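PDB 3CG0: response regulator receiver modulated diguanylate cyclase with PAS/PAC sensor from Desulfovibrio desulfuricans subsp. desulfuricans, which probably receives a phosphoryl signal through this receiver domain and passes it to the diguanylate cyclase domain of the same, longer protein, which makes cyclic di-GMP. Local coordinates for residues 80-85 against 127-132; 95-100 against 106-111. All blocks are in the same frame, centred on the assembly; numbering follows the deposited sequence.

How the contacts relate
Contact 1 joins the connection between helix 70-80 and strand 85-89 to the last turns of helix 115-132, and is partly buried; contact 2 lies wholly buried between helix 94-101 and strand 107-110. Their centres are about 17 Å apart, and contact 2 falls inside the length of chain that contact 1 closes. They meet where the backbone O of Ile85 lies 2.7 Å from the backbone N of Phe106, a probable hydrogen bond. Chemistry follows place: near the surface a lysine's methylenes lie on a proline and an asparagine, whereas inside two aromatic rings and an alanine pack together. Both contacts border the second subunit.

Contact 1 of 2, residues 80-85 against 127-132; sequences GCNLPI and HKKKLE
Lys129 packs its methylene chain against the CG-CD edge of Pro84, and CD of Lys129 does most of the touching, 3.6 Å from CG of Pro84. CB of Lys129 reaches the same CG at 4.0 Å, so CG carries most of the apolar contact, with CD of Pro84 beside it. The same CD of Lys129 also lies 3.5 Å from the backbone O of Asn82, and OD1 of Asn82 stands 3.7 Å from CD of Lys129. With CG anti to the backbone N (chi1 -173°), the lysine leaves the helix toward the loop, and bends at chi2 (106°) and chi3 then carry its tail past the proline to Asn82. The amine NZ of Lys129 ends 4.1 Å from OD1 of Asn82, too far for a hydrogen bond, although two oxygens of Asn82 would favour a positive charge nearby.

Asn82 suits its place because it leaves helix 70-80 with positive phi, a conformation that asparagine tolerates well. Leu83 turns away from the lysine and packs on Leu77 and Pro55, while Pro84 offers its rigid ring to helix 115-132 just before strand 85-89 begins. On that helix, NZ of Lys128 instead hydrogen-bonds to the backbone O of Pro105 of the second subunit. Lysine is apt here because one side chain supplies both apolar methylenes and a polar end: the contact rests on van der Waals packing, with at most a diffuse electrostatic attraction at its outer end.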
ATOM      1  N   GLY C  80       6.841  21.893  17.858  1.00 56.93           N
ATOM      2  CA  GLY C  80       6.143  23.107  17.442  1.00 56.45           C
ATOM      3  C   GLY C  80       6.097  23.353  15.948  1.00 60.31           C
ATOM      4  O   GLY C  80       5.212  24.063  15.465  1.00 65.21           O
ATOM      5  N   CYS C  81       7.049  22.780  15.213  1.00 61.09           N
ATOM      6  CA  CYS C  81       7.127  22.962  13.757  1.00 58.69           C
ATOM      7  C   CYS C  81       6.983  21.634  13.043  1.00 57.03           C
ATOM      8  O   CYS C  81       7.033  21.579  11.809  1.00 59.05           O
ATOM      9  CB  CYS C  81       8.457  23.600  13.348  1.00 60.15           C
ATOM     10  SG  CYS C  81       8.971  25.031  14.307  1.00 60.48           S
ATOM     11  N   ASN C  82       6.816  20.576  13.837  1.00 54.42           N
ATOM     12  CA  ASN C  82       6.737  19.181  13.377  1.00 58.50           C
ATOM     13  C   ASN C  82       7.870  18.735  12.434  1.00 56.11           C
ATOM     14  O   ASN C  82       7.659  17.969  11.486  1.00 56.03           O
ATOM     15  CB  ASN C  82       5.352  18.850  12.795  1.00 63.39           C
ATOM     16  CG  ASN C  82       4.972  17.396  13.015  1.00 72.66           C
ATOM     17  OD1 ASN C  82       5.081  16.568  12.106  1.00 78.79           O
ATOM     18  ND2 ASN C  82       4.566  17.069  14.240  1.00 74.03           N
ATOM     19  N   LEU C  83       9.067  19.245  12.714  1.00 51.58           N
ATOM     20  CA  LEU C  83      10.267  18.914  11.975  1.00 41.47           C
ATOM     21  C   LEU C  83      10.830  17.616  12.504  1.00 41.58           C
ATOM     22  O   LEU C  83      10.884  17.406  13.720  1.00 42.77           O
ATOM     23  CB  LEU C  83      11.328  20.009  12.160  1.00 40.34           C
ATOM     24  CG  LEU C  83      11.556  21.132  11.146  1.00 47.46           C
ATOM     25  CD1 LEU C  83      10.281  21.564  10.440  1.00 45.14           C
ATOM     26  CD2 LEU C  83      12.222  22.322  11.833  1.00 44.47           C
ATOM     27  N   PRO C  84      11.243  16.729  11.591  1.00 39.38           N
ATOM     28  CA  PRO C  84      12.140  15.647  11.945  1.00 36.77           C
ATOM     29  C   PRO C  84      13.516  16.201  12.318  1.00 34.62           C
ATOM     30  O   PRO C  84      13.955  17.200  11.759  1.00 32.74           O
ATOM     31  CB  PRO C  84      12.274  14.846  10.658  1.00 37.39           C
ATOM     32  CG  PRO C  84      11.232  15.342   9.738  1.00 38.21           C
ATOM     33  CD  PRO C  84      10.859  16.711  10.172  1.00 37.36           C
ATOM     34  N   ILE C  85      14.193  15.506  13.221  1.00 31.41           N
ATOM     35  CA  ILE C  85      15.434  15.951  13.801  1.00 37.27           C
ATOM     36  C   ILE C  85      16.519  14.918  13.601  1.00 38.76           C
ATOM     37  O   ILE C  85      16.334  13.748  13.938  1.00 37.72           O
ATOM     38  CB  ILE C  85      15.278  16.164  15.332  1.00 28.40           C
ATOM     39  CG1 ILE C  85      14.195  17.216  15.626  1.00 24.97           C
ATOM     40  CG2 ILE C  85      16.620  16.549  15.960  1.00 38.16           C
ATOM     41  CD1 ILE C  85      14.345  18.535  14.846  1.00 26.64           C
ATOM     42  N   HIS C 127      10.930  10.618   4.752  1.00 44.16           N
ATOM     43  CA  HIS C 127      10.051   9.524   4.342  1.00 40.45           C
ATOM     44  C   HIS C 127       9.268   8.950   5.522  1.00 32.49           C
ATOM     45  O   HIS C 127       8.059   8.829   5.451  1.00 32.34           O
ATOM     46  CB  HIS C 127      10.844   8.412   3.641  1.00 44.62           C
ATOM     47  CG  HIS C 127       9.984   7.383   2.972  1.00 46.48           C
ATOM     48  ND1 HIS C 127      10.325   6.046   2.925  1.00 50.48           N
ATOM     49  CD2 HIS C 127       8.800   7.493   2.320  1.00 47.81           C
ATOM     50  CE1 HIS C 127       9.390   5.377   2.273  1.00 36.31           C
ATOM     51  NE2 HIS C 127       8.454   6.232   1.893  1.00 51.69           N
ATOM     52  N   LYS C 128       9.962   8.607   6.601  1.00 37.94           N
ATOM     53  CA  LYS C 128       9.312   8.184   7.839  1.00 41.53           C
ATOM     54  C   LYS C 128       8.228   9.173   8.259  1.00 40.59           C
ATOM     55  O   LYS C 128       7.116   8.761   8.597  1.00 37.98           O
ATOM     56  CB  LYS C 128      10.339   8.001   8.963  1.00 40.56           C
ATOM     57  CG  LYS C 128       9.734   7.650  10.316  1.00 40.48           C
ATOM     58  CD  LYS C 128      10.802   7.411  11.350  1.00 38.12           C
ATOM     59  CE  LYS C 128      10.205   7.363  12.753  1.00 40.79           C
ATOM     60  NZ  LYS C 128      11.290   7.302  13.766  1.00 55.62           N
ATOM     61  N   LYS C 129       8.548  10.465   8.201  1.00 44.69           N
ATOM     62  CA  LYS C 129       7.603  11.534   8.549  1.00 49.10           C
ATOM     63  C   LYS C 129       6.376  11.555   7.631  1.00 51.22           C
ATOM     64  O   LYS C 129       5.254  11.664   8.116  1.00 50.91           O
ATOM     65  CB  LYS C 129       8.298  12.909   8.559  1.00 47.11           C
ATOM     66  CG  LYS C 129       7.414  14.057   9.076  1.00 52.06           C
ATOM     67  CD  LYS C 129       7.759  14.568  10.491  1.00 54.82           C
ATOM     68  CE  LYS C 129       7.872  13.498  11.580  1.00 63.91           C
ATOM     69  NZ  LYS C 129       8.207  14.091  12.915  1.00 58.39           N
ATOM     70  N   LYS C 130       6.598  11.421   6.322  1.00 55.73           N
ATOM     71  CA  LYS C 130       5.509  11.346   5.335  1.00 59.75           C
ATOM     72  C   LYS C 130       4.477  10.248   5.631  1.00 58.44           C
ATOM     73  O   LYS C 130       3.275  10.529   5.727  1.00 57.49           O
ATOM     74  CB  LYS C 130       6.061  11.152   3.916  1.00 60.00           C
ATOM     75  CG  LYS C 130       6.645  12.403   3.267  1.00 69.68           C
ATOM     76  CD  LYS C 130       6.881  12.170   1.771  1.00 70.28           C
ATOM     77  CE  LYS C 130       8.041  13.003   1.222  1.00 80.55           C
ATOM     78  NZ  LYS C 130       7.716  14.455   1.094  1.00 83.26           N
ATOM     79  N   LEU C 131       4.953   9.012   5.784  1.00 52.60           N
ATOM     80  CA  LEU C 131       4.087   7.854   6.013  1.00 54.15           C
ATOM     81  C   LEU C 131       3.318   7.944   7.325  1.00 55.84           C
ATOM     82  O   LEU C 131       2.126   7.641   7.379  1.00 59.35           O
ATOM     83  CB  LEU C 131       4.897   6.555   6.010  1.00 50.01           C
ATOM     84  CG  LEU C 131       5.651   6.164   4.749  1.00 46.79           C
ATOM     85  CD1 LEU C 131       6.604   5.056   5.086  1.00 37.04           C
ATOM     86  CD2 LEU C 131       4.719   5.761   3.606  1.00 50.43           C
ATOM     87  N   GLU C 132       4.007   8.368   8.377  1.00 53.99           N
ATOM     88  CA  GLU C 132       3.415   8.419   9.706  1.00 53.82           C
ATOM     89  C   GLU C 132       2.400   9.556   9.898  1.00 58.45           C
ATOM     90  O   GLU C 132       1.625   9.522  10.847  1.00 60.64           O
ATOM     91  CB  GLU C 132       4.510   8.477  10.773  1.00 50.53           C
ATOM     92  CG  GLU C 132       5.325   7.194  10.901  1.00 48.08           C
ATOM     93  CD  GLU C 132       6.273   7.213  12.086  1.00 46.69           C
ATOM     94  OE1 GLU C 132       6.511   8.302  12.654  1.00 51.34           O
ATOM     95  OE2 GLU C 132       6.779   6.134  12.456  1.00 44.93           O
TER

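Contact 2 of 2, residues 95-100 against 106-111; sequences ETFQRA and FGYLAK
The rings of Phe97 and Tyr108 form an offset edge-to-face pair, the edge of Phe97 directed at the face of Tyr108, with planes at 75° and centroids 5.5 Å apart. CD1 of Phe97 approaches CE1 of Tyr108 to 3.7 Å, and CE1 of Phe97 lies 3.8 Å from CD1 of Tyr108, so the CD1-CE1 bond of each ring makes the contact. At the tyrosine's edge, near its plane, sits the methyl of Ala100, CB being 3.8 Å from OH of Tyr108. Tyr108 has CG anti to its own carbonyl carbon (chi1 -56°), which sends the ring from the strand toward the helix. Alanine's small methyl fits beside the phenol, and wholly apolar phenylalanine suits this buried place.

Tyrosine serves twice: its ring joins the apolar cluster, while its hydroxyl hydrogen-bonds to OE2 of Glu132 of the second subunit. Ile62, next to the predicted phosphorylation site Asp61, packs against Phe97, Ala100 and Tyr108. Helix 94-101 is the crossover of a beta-alpha-beta unit in the CheY-like fold, and these side chains fasten it to strand 107-110, at the sheet's edge within this chain, while Ala100 also touches Phe87 on strand 85-89 and Val71 on helix 70-80.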
ATOM      1  N   GLU C  95      24.453  11.627  29.779  1.00 71.51           N
ATOM      2  CA  GLU C  95      23.362  12.441  30.291  1.00 70.36           C
ATOM      3  C   GLU C  95      22.615  13.244  29.221  1.00 69.34           C
ATOM      4  O   GLU C  95      21.400  13.378  29.308  1.00 68.50           O
ATOM      5  CB  GLU C  95      23.912  13.393  31.352  1.00 76.10           C
ATOM      6  CG  GLU C  95      23.110  13.448  32.639  1.00 86.79           C
ATOM      7  CD  GLU C  95      23.984  13.720  33.864  1.00 94.43           C
ATOM      8  OE1 GLU C  95      25.162  14.115  33.696  1.00 92.81           O
ATOM      9  OE2 GLU C  95      23.488  13.533  34.998  1.00 93.71           O
ATOM     10  N   THR C  96      23.326  13.774  28.219  1.00 66.79           N
ATOM     11  CA  THR C  96      22.673  14.572  27.167  1.00 62.98           C
ATOM     12  C   THR C  96      21.946  13.700  26.153  1.00 59.70           C
ATOM     13  O   THR C  96      20.896  14.092  25.648  1.00 54.66           O
ATOM     14  CB  THR C  96      23.633  15.541  26.425  1.00 64.48           C
ATOM     15  OG1 THR C  96      24.639  14.797  25.730  1.00 70.30           O
ATOM     16  CG2 THR C  96      24.277  16.528  27.391  1.00 56.28           C
ATOM     17  N   PHE C  97      22.501  12.518  25.878  1.00 58.53           N
ATOM     18  CA  PHE C  97      21.832  11.506  25.052  1.00 60.15           C
ATOM     19  C   PHE C  97      20.573  10.928  25.702  1.00 63.91           C
ATOM     20  O   PHE C  97      19.722  10.375  25.005  1.00 68.86           O
ATOM     21  CB  PHE C  97      22.789  10.370  24.689  1.00 60.37           C
ATOM     22  CG  PHE C  97      23.839  10.757  23.688  1.00 59.95           C
ATOM     23  CD1 PHE C  97      23.486  11.113  22.385  1.00 63.05           C
ATOM     24  CD2 PHE C  97      25.182  10.755  24.037  1.00 63.44           C
ATOM     25  CE1 PHE C  97      24.456  11.473  21.456  1.00 63.33           C
ATOM     26  CE2 PHE C  97      26.163  11.113  23.111  1.00 65.25           C
ATOM     27  CZ  PHE C  97      25.797  11.475  21.821  1.00 63.01           C
ATOM     28  N   GLN C  98      20.468  11.047  27.028  1.00 65.07           N
ATOM     29  CA  GLN C  98      19.250  10.675  27.752  1.00 66.55           C
ATOM     30  C   GLN C  98      18.152  11.685  27.460  1.00 63.81           C
ATOM     31  O   GLN C  98      17.014  11.298  27.193  1.00 64.58           O
ATOM     32  CB  GLN C  98      19.474  10.612  29.271  1.00 69.83           C
ATOM     33  CG  GLN C  98      20.625   9.746  29.744  1.00 74.53           C
ATOM     34  CD  GLN C  98      20.195   8.371  30.185  1.00 81.66           C
ATOM     35  OE1 GLN C  98      19.744   7.552  29.381  1.00 85.38           O
ATOM     36  NE2 GLN C  98      20.351   8.102  31.474  1.00 79.72           N
ATOM     37  N   ARG C  99      18.491  12.975  27.517  1.00 60.71           N
ATOM     38  CA  ARG C  99      17.515  14.035  27.248  1.00 61.10           C
ATOM     39  C   ARG C  99      17.188  14.121  25.764  1.00 58.55           C
ATOM     40  O   ARG C  99      16.083  14.507  25.391  1.00 62.39           O
ATOM     41  CB  ARG C  99      17.989  15.411  27.729  1.00 62.22           C
ATOM     42  CG  ARG C  99      18.931  15.419  28.905  1.00 65.52           C
ATOM     43  CD  ARG C  99      18.793  16.674  29.764  1.00 65.87           C
ATOM     44  NE  ARG C  99      18.302  17.856  29.052  1.00 63.81           N
ATOM     45  CZ  ARG C  99      19.074  18.793  28.504  1.00 62.37           C
ATOM     46  NH1 ARG C  99      20.398  18.696  28.544  1.00 52.76           N
ATOM     47  NH2 ARG C  99      18.513  19.830  27.896  1.00 64.73           N
ATOM     48  N   ALA C 100      18.157  13.762  24.923  1.00 58.78           N
ATOM     49  CA  ALA C 100      17.965  13.763  23.475  1.00 55.07           C
ATOM     50  C   ALA C 100      16.999  12.661  23.047  1.00 52.09           C
ATOM     51  O   ALA C 100      16.229  12.849  22.118  1.00 45.14           O
ATOM     52  CB  ALA C 100      19.284  13.617  22.768  1.00 55.63           C
ATOM     53  N   PHE C 106      15.508  11.274  14.698  1.00 45.92           N
ATOM     54  CA  PHE C 106      15.607  10.201  13.757  1.00 38.28           C
ATOM     55  C   PHE C 106      16.889   9.389  13.959  1.00 43.14           C
ATOM     56  O   PHE C 106      16.885   8.158  13.892  1.00 41.57           O
ATOM     57  CB  PHE C 106      15.578  10.772  12.353  1.00 40.58           C
ATOM     58  CG  PHE C 106      15.852   9.757  11.314  1.00 24.27           C
ATOM     59  CD1 PHE C 106      14.857   8.863  10.939  1.00 41.85           C
ATOM     60  CD2 PHE C 106      17.111   9.669  10.732  1.00 36.56           C
ATOM     61  CE1 PHE C 106      15.107   7.910   9.978  1.00 32.40           C
ATOM     62  CE2 PHE C 106      17.368   8.728   9.771  1.00 31.15           C
ATOM     63  CZ  PHE C 106      16.365   7.847   9.406  1.00 24.85           C
ATOM     64  N   GLY C 107      17.991  10.092  14.190  1.00 45.33           N
ATOM     65  CA  GLY C 107      19.282   9.463  14.411  1.00 38.75           C
ATOM     66  C   GLY C 107      20.284  10.486  14.907  1.00 42.11           C
ATOM     67  O   GLY C 107      19.902  11.599  15.285  1.00 34.21           O
ATOM     68  N   TYR C 108      21.558  10.088  14.897  1.00 40.85           N
ATOM     69  CA  TYR C 108      22.675  10.907  15.342  1.00 42.19           C
ATOM     70  C   TYR C 108      23.796  10.790  14.320  1.00 44.23           C
ATOM     71  O   TYR C 108      24.161   9.691  13.903  1.00 40.15           O
ATOM     72  CB  TYR C 108      23.176  10.441  16.720  1.00 45.74           C
ATOM     73  CG  TYR C 108      22.111  10.430  17.802  1.00 43.22           C
ATOM     74  CD1 TYR C 108      21.949  11.514  18.656  1.00 44.50           C
ATOM     75  CD2 TYR C 108      21.272   9.328  17.971  1.00 51.81           C
ATOM     76  CE1 TYR C 108      20.976  11.507  19.633  1.00 48.10           C
ATOM     77  CE2 TYR C 108      20.294   9.318  18.937  1.00 47.04           C
ATOM     78  CZ  TYR C 108      20.153  10.408  19.770  1.00 43.77           C
ATOM     79  OH  TYR C 108      19.189  10.395  20.743  1.00 52.80           O
ATOM     80  N   LEU C 109      24.318  11.932  13.895  1.00 46.62           N
ATOM     81  CA  LEU C 109      25.425  11.984  12.935  1.00 51.04           C
ATOM     82  C   LEU C 109      26.669  12.567  13.589  1.00 53.17           C
ATOM     83  O   LEU C 109      26.659  13.720  14.022  1.00 55.37           O
ATOM     84  CB  LEU C 109      25.031  12.810  11.702  1.00 48.88           C
ATOM     85  CG  LEU C 109      24.725  12.088  10.379  1.00 48.70           C
ATOM     86  CD1 LEU C 109      24.394  10.611  10.532  1.00 35.26           C
ATOM     87  CD2 LEU C 109      23.621  12.802   9.634  1.00 40.41           C
ATOM     88  N   ALA C 110      27.727  11.762  13.671  1.00 56.59           N
ATOM     89  CA  ALA C 110      28.975  12.190  14.292  1.00 60.73           C
ATOM     90  C   ALA C 110      29.848  12.956  13.309  1.00 65.06           C
ATOM     91  O   ALA C 110      30.088  12.491  12.196  1.00 70.94           O
ATOM     92  CB  ALA C 110      29.721  10.994  14.860  1.00 64.57           C
ATOM     93  N   LYS C 111      30.312  14.134  13.720  1.00 69.14           N
ATOM     94  CA  LYS C 111      31.180  14.953  12.873  1.00 74.83           C
ATOM     95  C   LYS C 111      32.639  14.470  12.943  1.00 79.09           C
ATOM     96  O   LYS C 111      33.099  14.071  14.020  1.00 80.54           O
ATOM     97  CB  LYS C 111      31.036  16.453  13.195  1.00 74.34           C
ATOM     98  CG  LYS C 111      31.315  16.859  14.642  1.00 74.54           C
ATOM     99  CD  LYS C 111      30.214  17.771  15.182  1.00 72.37           C
ATOM    100  CE  LYS C 111      30.339  19.211  14.715  1.00 72.08           C
ATOM    101  NZ  LYS C 111      30.856  20.071  15.804  1.00 73.37           N
TER